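Local coordinates for probable 2-oxoacid ferredoxin oxidoreductase, alpha chain (Thermoplasma acidophilum, PDB 3JU3), which is a domain II fragment of an enzyme that probably oxidises 2-oxoacids such as 2-oxoglutarate to acyl-CoA and carbon dioxide, reducing ferredoxin, at residues Val19-Gln24 / Ser73-Gln78; Asn99-His102 / Asp106-Leu109; Ser23-Ile28 / Leu44-Met49; Asp30-Leu35 / Ile40-Leu45. All coordinates share one frame; numbering follows the deposited sequence.

Interactions 3 and 4 hold the same two elements, helix 25-37 and strand 42-47, at successive levels of one beta-alpha-beta unit. Interaction 4 is the buried one, aliphatic and closed by a backbone bond and a water; interaction 3, nearer the start of the helix, combines an aliphatic pair with a lysine chain lying over a tyrosine ring. Interaction 1 starts on the neighbouring strand 16-21 and is partly buried, a single tryptophan reaching strand 68-77 with one N-H. Interaction 2 lies at the surface and is ionic. Its helix 105-117 packs L109 on L35 of interaction 4, while H102 touches Q24, which interactions 1 and 3 share.

Interaction 1 (Val19-Gln24 / Ser73-Gln78); sequences VTWGSQ and SNYTAQ
Strand 19-21 and strand 73-77 run nearly antiparallel, at 169°, but their axes stay 9.6 Å apart, too far for backbone pairing, and the W21 side chain spans the interval. Its CG sits between the backbone N and the carbonyl carbon, and the indole reaches strand 73-77 with the edge that carries NE1, CZ2 and CH2. W21 NE1 donates to A77 O at 3.1 Å with an N-H...O angle of 160°. The oxygen lies in the indole plane, yet the nitrogen stands well above the carbonyl plane of A77, 57° out of it, so the bond is straight at the donor and off the lone pairs at the acceptor. Farther along the same edge, W21 CH2 comes within 3.5 Å of Y75 O and 3.6 Å of Y75 CD2. The two six-membered rings form an oblique pair with centroids 5.7 Å apart. W21 CZ2 adds a looser touch on A77 CB at 4.1 Å. A strand of the second subunit pairs in parallel with V19 and with S73 to A77, extending the sheet across the interface; W21 O accepts a hydrogen bond from S73 OG of that subunit. One N-H bond and an in-plane edge thus help to set how the indole is turned, and its one polar side-chain atom, buried with the residue, is satisfied by a main-chain oxygen.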
loop_
_atom_site.group_PDB
_atom_site.type_symbol
_atom_site.label_atom_id
_atom_site.label_comp_id
_atom_site.label_asym_id
_atom_site.label_seq_id
_atom_site.Cartn_x
_atom_site.Cartn_y
_atom_site.Cartn_z
ATOM N N VAL A 19 19.407 3.835 -4.110
ATOM C CA VAL A 19 18.990 4.315 -2.785
ATOM C C VAL A 19 17.586 3.789 -2.566
ATOM O O VAL A 19 16.722 3.939 -3.450
ATOM C CB VAL A 19 18.945 5.836 -2.711
ATOM C CG1 VAL A 19 18.623 6.305 -1.250
ATOM C CG2 VAL A 19 20.243 6.433 -3.158
ATOM N N THR A 20 17.347 3.168 -1.411
ATOM C CA THR A 20 16.008 2.811 -1.043
ATOM C C THR A 20 15.882 2.668 0.479
ATOM O O THR A 20 16.852 2.908 1.226
ATOM C CB THR A 20 15.504 1.542 -1.813
ATOM O OG1 THR A 20 14.059 1.579 -1.914
ATOM C CG2 THR A 20 15.937 0.245 -1.097
ATOM N N TRP A 21 14.687 2.301 0.911
ATOM C CA TRP A 21 14.355 2.116 2.307
ATOM C C TRP A 21 13.241 1.071 2.252
ATOM O O TRP A 21 12.662 0.804 1.200
ATOM C CB TRP A 21 13.851 3.433 2.935
ATOM C CG TRP A 21 12.569 3.926 2.284
ATOM C CD1 TRP A 21 12.442 4.577 1.076
ATOM C CD2 TRP A 21 11.243 3.717 2.757
ATOM N NE1 TRP A 21 11.118 4.813 0.806
ATOM C CE2 TRP A 21 10.366 4.297 1.827
ATOM C CE3 TRP A 21 10.711 3.117 3.908
ATOM C CZ2 TRP A 21 8.984 4.303 2.006
ATOM C CZ3 TRP A 21 9.340 3.122 4.084
ATOM C CH2 TRP A 21 8.487 3.691 3.119
ATOM N N GLY A 22 12.918 0.498 3.390
ATOM C CA GLY A 22 11.740 -0.351 3.460
ATOM C C GLY A 22 11.797 -1.570 2.585
ATOM O O GLY A 22 12.822 -2.236 2.503
ATOM N N SER A 23 10.682 -1.846 1.898
ATOM C CA SER A 23 10.458 -3.176 1.356
ATOM C C SER A 23 11.273 -3.523 0.083
ATOM O O SER A 23 11.445 -4.707 -0.227
ATOM C CB SER A 23 8.961 -3.381 1.103
ATOM O OG SER A 23 8.585 -2.618 -0.042
ATOM N N GLN A 24 11.779 -2.516 -0.636
ATOM C CA GLN A 24 12.455 -2.776 -1.926
ATOM C C GLN A 24 13.926 -3.162 -1.740
ATOM O O GLN A 24 14.655 -3.441 -2.723
ATOM C CB GLN A 24 12.320 -1.568 -2.859
ATOM C CG GLN A 24 10.898 -1.344 -3.335
ATOM C CD GLN A 24 10.304 -2.627 -3.947
ATOM O OE1 GLN A 24 9.383 -3.203 -3.394
ATOM N NE2 GLN A 24 10.866 -3.082 -5.058
ATOM N N SER A 73 -0.098 0.829 10.541
ATOM C CA SER A 73 0.052 1.964 9.645
ATOM C C SER A 73 0.910 1.621 8.396
ATOM O O SER A 73 1.233 0.450 8.158
ATOM C CB SER A 73 0.568 3.185 10.429
ATOM O OG SER A 73 0.607 4.374 9.633
ATOM N N ASN A 74 1.198 2.622 7.556
ATOM C CA ASN A 74 1.984 2.378 6.342
ATOM C C ASN A 74 2.644 3.654 5.870
ATOM O O ASN A 74 2.377 4.738 6.405
ATOM C CB ASN A 74 1.122 1.805 5.213
ATOM C CG ASN A 74 0.255 2.865 4.582
ATOM O OD1 ASN A 74 -0.647 3.388 5.217
ATOM N ND2 ASN A 74 0.560 3.228 3.338
ATOM N N TYR A 75 3.525 3.535 4.878
ATOM C CA TYR A 75 4.144 4.733 4.307
ATOM C C TYR A 75 4.603 4.391 2.904
ATOM O O TYR A 75 5.037 3.263 2.659
ATOM C CB TYR A 75 5.276 5.257 5.225
ATOM C CG TYR A 75 5.799 6.634 4.882
ATOM C CD1 TYR A 75 5.066 7.801 5.185
ATOM C CD2 TYR A 75 7.028 6.777 4.247
ATOM C CE1 TYR A 75 5.558 9.076 4.850
ATOM C CE2 TYR A 75 7.516 8.033 3.903
ATOM C CZ TYR A 75 6.779 9.174 4.203
ATOM O OH TYR A 75 7.325 10.395 3.864
ATOM N N THR A 76 4.418 5.328 1.972
ATOM C CA THR A 76 4.949 5.193 0.586
ATOM C C THR A 76 5.773 6.438 0.249
ATOM O O THR A 76 5.317 7.545 0.505
ATOM C CB THR A 76 3.822 5.032 -0.466
ATOM O OG1 THR A 76 3.016 3.895 -0.160
ATOM C CG2 THR A 76 4.402 4.820 -1.860
ATOM N N ALA A 77 6.983 6.272 -0.303
ATOM C CA ALA A 77 7.822 7.440 -0.628
ATOM C C ALA A 77 9.011 7.047 -1.515
ATOM O O ALA A 77 9.456 5.854 -1.531
ATOM C CB ALA A 77 8.346 8.113 0.621
ATOM N N GLN A 78 9.449 8.065 -2.245
ATOM C CA GLN A 78 10.719 8.149 -2.910
ATOM C C GLN A 78 11.620 8.796 -1.866
ATOM O O GLN A 78 11.304 9.891 -1.390
ATOM C CB GLN A 78 10.569 9.089 -4.135
ATOM C CG GLN A 78 9.616 8.558 -5.211
ATOM C CD GLN A 78 9.178 9.592 -6.260
ATOM O OE1 GLN A 78 9.955 10.445 -6.697
ATOM N NE2 GLN A 78 7.924 9.493 -6.681
#

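Interaction 2 (Asn99-His102 / Asp106-Leu109); sequences NGRH and DEIL. With EDO (1,2-ethanediol), chain B.
R101 and E107 meet head-on from opposite directions, the guanidinium and carboxylate planes only 23° apart. The arginine grips end-on with both terminal nitrogens, NH1 to E107 OE1 and NH2 to E107 OE2, each at 2.9 Å and nearly straight (170° at NH1). OE2 uses its syn lone pair; OE1 is also met on the syn side, but 22° out of the carboxylate plane. This bidentate salt bridge is carried by an arginine extended from CG to NE and a glutamate extended beyond CG. It ties the loop after strand 93-95 to the first turn of helix 105-117, both within the core domain II region of the pyruvate:ferredoxin oxidoreductase family, and E107 OE1 also accepts from T104 N. R101 NH1 is shared: it donates as well to H102 O of its own loop at 3.1 Å, nearly in the guanidinium plane, which fixes the rotation of the group. A 1,2-ethanediol, probably from the crystallisation liquor, donates through O2 to the same H102 O and rests 3.3 Å from R101 CD. H102 NE2 is hydrogen-bonded to N74 OD1 of the second subunit, and R101 packs on S23 of the fourth subunit.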
loop_
_atom_site.group_PDB
_atom_site.type_symbol
_atom_site.label_atom_id
_atom_site.label_comp_id
_atom_site.label_asym_id
_atom_site.label_seq_id
_atom_site.Cartn_x
_atom_site.Cartn_y
_atom_site.Cartn_z
ATOM N N ASN A 99 2.563 0.567 -13.215
ATOM C CA ASN A 99 1.176 0.113 -13.371
ATOM C C ASN A 99 0.566 -0.695 -12.200
ATOM O O ASN A 99 -0.027 -1.780 -12.388
ATOM C CB ASN A 99 0.970 -0.553 -14.748
ATOM C CG ASN A 99 0.374 0.403 -15.779
ATOM O OD1 ASN A 99 0.360 1.633 -15.585
ATOM N ND2 ASN A 99 -0.138 -0.159 -16.874
ATOM N N GLY A 100 0.697 -0.127 -10.998
ATOM C CA GLY A 100 -0.080 -0.562 -9.841
ATOM C C GLY A 100 0.632 -1.532 -8.925
ATOM O O GLY A 100 0.068 -1.951 -7.897
ATOM N N ARG A 101 1.862 -1.903 -9.336
ATOM C CA ARG A 101 2.748 -2.796 -8.577
ATOM C C ARG A 101 4.211 -2.270 -8.614
ATOM O O ARG A 101 4.562 -1.456 -9.500
ATOM C CB ARG A 101 2.711 -4.194 -9.197
ATOM C CG ARG A 101 2.933 -4.202 -10.710
ATOM C CD ARG A 101 3.237 -5.607 -11.218
ATOM N NE ARG A 101 3.464 -5.648 -12.667
ATOM C CZ ARG A 101 4.623 -5.340 -13.253
ATOM N NH1 ARG A 101 5.665 -4.959 -12.509
ATOM N NH2 ARG A 101 4.743 -5.401 -14.581
ATOM N N HIS A 102 5.045 -2.727 -7.679
ATOM C CA HIS A 102 6.491 -2.541 -7.809
ATOM C C HIS A 102 6.931 -3.243 -9.090
ATOM O O HIS A 102 6.259 -4.185 -9.541
ATOM C CB HIS A 102 7.240 -3.129 -6.608
ATOM C CG HIS A 102 6.902 -2.474 -5.306
ATOM N ND1 HIS A 102 7.277 -1.182 -5.004
ATOM C CD2 HIS A 102 6.215 -2.929 -4.231
ATOM C CE1 HIS A 102 6.841 -0.872 -3.797
ATOM N NE2 HIS A 102 6.195 -1.913 -3.304
ATOM N N ASP A 106 13.678 -8.068 -13.243
ATOM C CA ASP A 106 14.005 -7.900 -14.649
ATOM C C ASP A 106 13.655 -6.497 -15.143
ATOM O O ASP A 106 14.400 -5.921 -15.931
ATOM C CB ASP A 106 13.307 -8.970 -15.500
ATOM C CG ASP A 106 13.691 -10.394 -15.093
ATOM O OD1 ASP A 106 14.672 -10.566 -14.329
ATOM O OD2 ASP A 106 13.010 -11.345 -15.547
ATOM N N GLU A 107 12.528 -5.951 -14.680
ATOM C CA GLU A 107 12.133 -4.590 -15.044
ATOM C C GLU A 107 13.035 -3.557 -14.409
ATOM O O GLU A 107 13.376 -2.552 -15.040
ATOM C CB GLU A 107 10.676 -4.310 -14.683
ATOM C CG GLU A 107 9.680 -4.891 -15.676
ATOM C CD GLU A 107 8.244 -4.790 -15.198
ATOM O OE1 GLU A 107 8.021 -4.296 -14.066
ATOM O OE2 GLU A 107 7.340 -5.204 -15.955
ATOM N N ILE A 108 13.423 -3.807 -13.161
ATOM C CA ILE A 108 14.314 -2.916 -12.452
ATOM C C ILE A 108 15.683 -2.936 -13.152
ATOM O O ILE A 108 16.275 -1.882 -13.419
ATOM C CB ILE A 108 14.476 -3.305 -10.933
ATOM C CG1 ILE A 108 13.151 -3.145 -10.178
ATOM C CG2 ILE A 108 15.585 -2.453 -10.259
ATOM C CD1 ILE A 108 13.225 -3.616 -8.737
ATOM N N LEU A 109 16.166 -4.145 -13.439
ATOM C CA LEU A 109 17.434 -4.341 -14.159
ATOM C C LEU A 109 17.401 -3.533 -15.467
ATOM O O LEU A 109 18.321 -2.737 -15.753
ATOM C CB LEU A 109 17.656 -5.839 -14.416
ATOM C CG LEU A 109 18.943 -6.378 -15.028
ATOM C CD1 LEU A 109 20.121 -5.820 -14.286
ATOM C CD2 LEU A 109 18.967 -7.899 -14.926
HETATM C C1 EDO B . 5.293 -7.523 -7.223
HETATM O O1 EDO B . 3.994 -7.757 -7.774
HETATM C C2 EDO B . 6.312 -7.337 -8.351
HETATM O O2 EDO B . 5.665 -7.274 -9.636
#

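Interaction 3 (Ser23-Ile28 / Leu44-Met49); sequences SQKGPI and LLYLKM
K25 lies over one face of the Y46 ring at the partly exposed side of the contact, while I28 and L44 meet on its buried side. The close fit is that of the lysine's aliphatic part on the tyrosine: K25 CD stands 3.6 Å from the ring centroid of Y46 and only 12° off the ring normal, a CH-pi contact centred on the face. K25 CB sits past the rim near CE1 of Y46, also 3.6 Å from that atom. With CG anti to the backbone N (chi1 179°), the chain runs out over the tyrosine and bends at chi3. The bend lifts the ammonium off the face, making it the loose part: K25 NZ is 5.0 Å from the Y46 centroid, at most a weak cation-pi attraction. The buried aliphatic pair touches more lightly. In one of two conformers of I28, its CD1 lies 3.9 Å from L44 CD1, the two side chains crossing at about a right angle. L44 CD2 is also met by K25 CG at 4.0 Å, so the leucine joins the two halves. A serine in place of Y46 would probably deprive K25 of the face it lies on and free the lysine chain to turn. Within the beta-alpha-beta unit the contact sets the first turn of helix 25-37 against strand 42-47: I28 also packs on F18 and T20 of strand 16-21, and Y46 pairs through its backbone with V7 of strand 6-9.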
loop_
_atom_site.group_PDB
_atom_site.type_symbol
_atom_site.label_atom_id
_atom_site.label_comp_id
_atom_site.label_asym_id
_atom_site.label_seq_id
_atom_site.Cartn_x
_atom_site.Cartn_y
_atom_site.Cartn_z
ATOM N N SER A 23 10.682 -1.846 1.898
ATOM C CA SER A 23 10.458 -3.176 1.356
ATOM C C SER A 23 11.273 -3.523 0.083
ATOM O O SER A 23 11.445 -4.707 -0.227
ATOM C CB SER A 23 8.961 -3.381 1.103
ATOM O OG SER A 23 8.585 -2.618 -0.042
ATOM N N GLN A 24 11.779 -2.516 -0.636
ATOM C CA GLN A 24 12.455 -2.776 -1.926
ATOM C C GLN A 24 13.926 -3.162 -1.740
ATOM O O GLN A 24 14.655 -3.441 -2.723
ATOM C CB GLN A 24 12.320 -1.568 -2.859
ATOM C CG GLN A 24 10.898 -1.344 -3.335
ATOM C CD GLN A 24 10.304 -2.627 -3.947
ATOM O OE1 GLN A 24 9.383 -3.203 -3.394
ATOM N NE2 GLN A 24 10.866 -3.082 -5.058
ATOM N N LYS A 25 14.350 -3.265 -0.475
ATOM C CA LYS A 25 15.748 -3.609 -0.204
ATOM C C LYS A 25 16.097 -4.889 -0.924
ATOM O O LYS A 25 17.099 -4.939 -1.642
ATOM C CB LYS A 25 16.085 -3.745 1.289
ATOM C CG LYS A 25 17.525 -4.123 1.482
ATOM C CD LYS A 25 18.005 -4.155 2.928
ATOM C CE LYS A 25 17.980 -5.569 3.484
ATOM N NZ LYS A 25 18.658 -5.672 4.814
ATOM N N GLY A 26 15.316 -5.934 -0.703
ATOM C CA GLY A 26 15.673 -7.274 -1.239
ATOM C C GLY A 26 15.699 -7.345 -2.775
ATOM O O GLY A 26 16.639 -7.869 -3.371
ATOM N N PRO A 27 14.668 -6.814 -3.429
ATOM C CA PRO A 27 14.679 -6.713 -4.875
ATOM C C PRO A 27 15.957 -6.023 -5.444
ATOM O O PRO A 27 16.547 -6.501 -6.418
ATOM C CB PRO A 27 13.435 -5.871 -5.143
ATOM C CG PRO A 27 12.452 -6.385 -4.123
ATOM C CD PRO A 27 13.354 -6.421 -2.868
ATOM N N ILE A 28 16.363 -4.910 -4.846
ATOM C CA ILE A 28 17.576 -4.215 -5.293
ATOM C C ILE A 28 18.832 -5.094 -5.139
ATOM O O ILE A 28 19.662 -5.169 -6.051
ATOM C CB ILE A 28 17.785 -2.908 -4.529
ATOM C CG1 ILE A 28 16.677 -1.919 -4.880
ATOM C CG2 ILE A 28 19.172 -2.312 -4.874
ATOM C CD1 ILE A 28 16.959 -0.546 -4.398
ATOM N N LEU A 44 24.305 -0.092 -2.698
ATOM C CA LEU A 44 22.964 0.295 -2.231
ATOM C C LEU A 44 23.111 1.128 -0.972
ATOM O O LEU A 44 23.666 0.652 0.032
ATOM C CB LEU A 44 22.058 -0.938 -1.970
ATOM C CG LEU A 44 20.760 -0.634 -1.177
ATOM C CD1 LEU A 44 19.832 0.336 -1.910
ATOM C CD2 LEU A 44 19.985 -1.885 -0.812
ATOM N N LEU A 45 22.642 2.378 -1.029
ATOM C CA LEU A 45 22.563 3.192 0.178
ATOM C C LEU A 45 21.173 2.898 0.723
ATOM O O LEU A 45 20.185 3.212 0.096
ATOM C CB LEU A 45 22.745 4.674 -0.130
ATOM C CG LEU A 45 22.391 5.706 0.944
ATOM C CD1 LEU A 45 23.332 5.513 2.070
ATOM C CD2 LEU A 45 22.553 7.151 0.383
ATOM N N TYR A 46 21.129 2.271 1.885
ATOM C CA TYR A 46 19.881 1.829 2.480
ATOM C C TYR A 46 19.607 2.703 3.698
ATOM O O TYR A 46 20.406 2.741 4.635
ATOM C CB TYR A 46 20.030 0.371 2.898
ATOM C CG TYR A 46 18.830 -0.213 3.553
ATOM C CD1 TYR A 46 17.628 -0.350 2.878
ATOM C CD2 TYR A 46 18.900 -0.641 4.862
ATOM C CE1 TYR A 46 16.541 -0.888 3.511
ATOM C CE2 TYR A 46 17.846 -1.146 5.487
ATOM C CZ TYR A 46 16.675 -1.280 4.821
ATOM O OH TYR A 46 15.652 -1.850 5.516
ATOM N N LEU A 47 18.470 3.394 3.671
ATOM C CA LEU A 47 18.060 4.220 4.800
ATOM C C LEU A 47 17.199 3.377 5.737
ATOM O O LEU A 47 16.195 2.785 5.323
ATOM C CB LEU A 47 17.300 5.448 4.315
ATOM C CG LEU A 47 18.077 6.216 3.227
ATOM C CD1 LEU A 47 17.303 7.422 2.657
ATOM C CD2 LEU A 47 19.505 6.639 3.699
ATOM N N LYS A 48 17.625 3.305 6.984
ATOM C CA LYS A 48 16.922 2.529 7.988
ATOM C C LYS A 48 15.801 3.377 8.626
ATOM O O LYS A 48 15.988 4.547 8.959
ATOM C CB LYS A 48 17.921 2.111 9.069
ATOM C CG LYS A 48 19.012 1.247 8.523
ATOM C CD LYS A 48 19.843 0.753 9.669
ATOM C CE LYS A 48 20.930 -0.127 9.204
ATOM N NZ LYS A 48 21.753 -0.381 10.403
HETATM N N MSE A 49 14.655 2.763 8.828
HETATM C CA MSE A 49 13.485 3.475 9.340
HETATM C C MSE A 49 13.564 3.779 10.839
HETATM O O MSE A 49 13.547 4.940 11.235
HETATM C CB MSE A 49 12.215 2.702 9.029
HETATM C CG MSE A 49 11.740 2.893 7.599
HETATM SE SE MSE A 49 10.330 1.600 7.268
HETATM C CE MSE A 49 11.254 0.144 8.265
#

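Interaction 4 (Asp30-Leu35 / Ile40-Leu45); sequences DVIEDL and ISANLL
I32 and L35, one turn apart on helix 25-37, close over A42 of strand 42-47 from the helix side, in the beta-alpha-beta unit made by strand 16-21, this helix and strand 42-47. The helix and strand segments run antiparallel at 165°, their axes 8.4 Å apart, as the chain turns back from one into the other. A42 CB is the centre of the first shell, with I32 CG1 and L35 CD1 each 3.8 Å away. CD1 of I32 extends past it to L44 CB at 3.9 Å, the two side chains meeting at about a right angle. That reach follows from its torsions: CG1 lies anti to the carbonyl carbon (chi1 -71°) and CD1 continues outward (chi2 169°), while CG2 is directed at A42 O, 3.7 Å off. A glycine replacing I32 would probably open a gap beside A42 CB and L44 CB, leaving the strand's aliphatic face uncovered there. The other branch of L35, CD2, meets I40 CD1 at 3.9 Å. Beyond this shell, L35 and A42 both pack on F18 of strand 16-21, and helix 105-117 adds L109 on L35 and L116 on I40. On N43, turned away from the helix, ND2 is hydrogen-bonded to E11 O and OD1 to T17 OG1. The turn itself is closed by polar main-chain atoms: I40 N donates to L35 O at 2.9 Å, and one water donates to both I32 O and I40 O, at 2.8 and 2.7 Å.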
loop_
_atom_site.group_PDB
_atom_site.type_symbol
_atom_site.label_atom_id
_atom_site.label_comp_id
_atom_site.label_asym_id
_atom_site.label_seq_id
_atom_site.Cartn_x
_atom_site.Cartn_y
_atom_site.Cartn_z
ATOM N N ASP A 30 19.215 -8.300 -5.171
ATOM C CA ASP A 30 19.253 -9.224 -6.303
ATOM C C ASP A 30 19.625 -8.571 -7.643
ATOM O O ASP A 30 20.296 -9.209 -8.455
ATOM C CB ASP A 30 17.902 -9.925 -6.480
ATOM C CG ASP A 30 17.537 -10.810 -5.311
ATOM O OD1 ASP A 30 18.420 -11.189 -4.498
ATOM O OD2 ASP A 30 16.335 -11.118 -5.203
ATOM N N VAL A 31 19.159 -7.342 -7.901
ATOM C CA VAL A 31 19.509 -6.659 -9.146
ATOM C C VAL A 31 21.011 -6.384 -9.174
ATOM O O VAL A 31 21.656 -6.471 -10.252
ATOM C CB VAL A 31 18.719 -5.353 -9.353
ATOM C CG1 VAL A 31 19.198 -4.615 -10.630
ATOM C CG2 VAL A 31 17.264 -5.662 -9.489
ATOM N N ILE A 32 21.550 -6.042 -8.009
ATOM C CA ILE A 32 23.006 -5.930 -7.806
ATOM C C ILE A 32 23.741 -7.209 -8.256
ATOM O O ILE A 32 24.764 -7.125 -8.983
ATOM C CB ILE A 32 23.349 -5.472 -6.370
ATOM C CG1 ILE A 32 22.939 -3.991 -6.233
ATOM C CG2 ILE A 32 24.865 -5.679 -6.026
ATOM C CD1 ILE A 32 22.964 -3.445 -4.881
ATOM N N GLU A 33 23.242 -8.378 -7.853
ATOM C CA GLU A 33 23.924 -9.631 -8.203
ATOM C C GLU A 33 23.835 -9.923 -9.696
ATOM O O GLU A 33 24.827 -10.309 -10.302
ATOM C CB GLU A 33 23.433 -10.826 -7.373
ATOM C CG GLU A 33 23.758 -10.752 -5.876
ATOM C CD GLU A 33 25.224 -10.395 -5.572
ATOM O OE1 GLU A 33 26.085 -11.308 -5.558
ATOM O OE2 GLU A 33 25.512 -9.203 -5.325
ATOM N N ASP A 34 22.650 -9.712 -10.281
ATOM C CA ASP A 34 22.459 -9.823 -11.734
ATOM C C ASP A 34 23.383 -8.884 -12.547
ATOM O O ASP A 34 23.932 -9.277 -13.585
ATOM C CB ASP A 34 20.997 -9.553 -12.089
ATOM C CG ASP A 34 20.054 -10.496 -11.399
ATOM O OD1 ASP A 34 20.384 -11.689 -11.242
ATOM O OD2 ASP A 34 18.956 -10.050 -11.017
ATOM N N LEU A 35 23.550 -7.649 -12.081
ATOM C CA LEU A 35 24.446 -6.691 -12.753
ATOM C C LEU A 35 25.915 -7.173 -12.836
ATOM O O LEU A 35 26.580 -6.990 -13.854
ATOM C CB LEU A 35 24.325 -5.293 -12.097
ATOM C CG LEU A 35 23.058 -4.494 -12.444
ATOM C CD1 LEU A 35 22.940 -3.313 -11.457
ATOM C CD2 LEU A 35 23.056 -4.000 -13.909
ATOM N N ILE A 40 28.735 -5.102 -14.471
ATOM C CA ILE A 40 28.333 -3.793 -13.954
ATOM C C ILE A 40 28.303 -3.808 -12.435
ATOM O O ILE A 40 27.679 -4.677 -11.848
ATOM C CB ILE A 40 26.974 -3.382 -14.470
ATOM C CG1 ILE A 40 27.046 -3.179 -15.981
ATOM C CG2 ILE A 40 26.509 -2.110 -13.778
ATOM C CD1 ILE A 40 25.678 -3.089 -16.635
ATOM N N SER A 41 28.977 -2.849 -11.807
ATOM C CA SER A 41 28.993 -2.804 -10.339
ATOM C C SER A 41 27.918 -1.864 -9.793
ATOM O O SER A 41 27.589 -0.850 -10.388
ATOM C CB SER A 41 30.375 -2.400 -9.810
ATOM O OG SER A 41 30.698 -1.115 -10.308
ATOM N N ALA A 42 27.387 -2.186 -8.621
ATOM C CA ALA A 42 26.332 -1.356 -8.076
ATOM C C ALA A 42 26.432 -1.496 -6.580
ATOM O O ALA A 42 26.837 -2.563 -6.074
ATOM C CB ALA A 42 24.980 -1.794 -8.616
ATOM N N ASN A 43 26.119 -0.423 -5.863
ATOM C CA ASN A 43 26.014 -0.534 -4.424
ATOM C C ASN A 43 24.632 -0.002 -3.992
ATOM O O ASN A 43 23.839 0.425 -4.849
ATOM C CB ASN A 43 27.216 0.137 -3.709
ATOM C CG ASN A 43 27.386 1.614 -4.084
ATOM O OD1 ASN A 43 26.463 2.233 -4.603
ATOM N ND2 ASN A 43 28.565 2.176 -3.826
ATOM N N LEU A 44 24.305 -0.092 -2.698
ATOM C CA LEU A 44 22.964 0.295 -2.231
ATOM C C LEU A 44 23.111 1.128 -0.972
ATOM O O LEU A 44 23.666 0.652 0.032
ATOM C CB LEU A 44 22.058 -0.938 -1.970
ATOM C CG LEU A 44 20.760 -0.634 -1.177
ATOM C CD1 LEU A 44 19.832 0.336 -1.910
ATOM C CD2 LEU A 44 19.985 -1.885 -0.812
ATOM N N LEU A 45 22.642 2.378 -1.029
ATOM C CA LEU A 45 22.563 3.192 0.178
ATOM C C LEU A 45 21.173 2.898 0.723
ATOM O O LEU A 45 20.185 3.212 0.096
ATOM C CB LEU A 45 22.745 4.674 -0.130
ATOM C CG LEU A 45 22.391 5.706 0.944
ATOM C CD1 LEU A 45 23.332 5.513 2.070
ATOM C CD2 LEU A 45 22.553 7.151 0.383
HETATM O O HOH W 1 26.644 -5.067 -9.410
#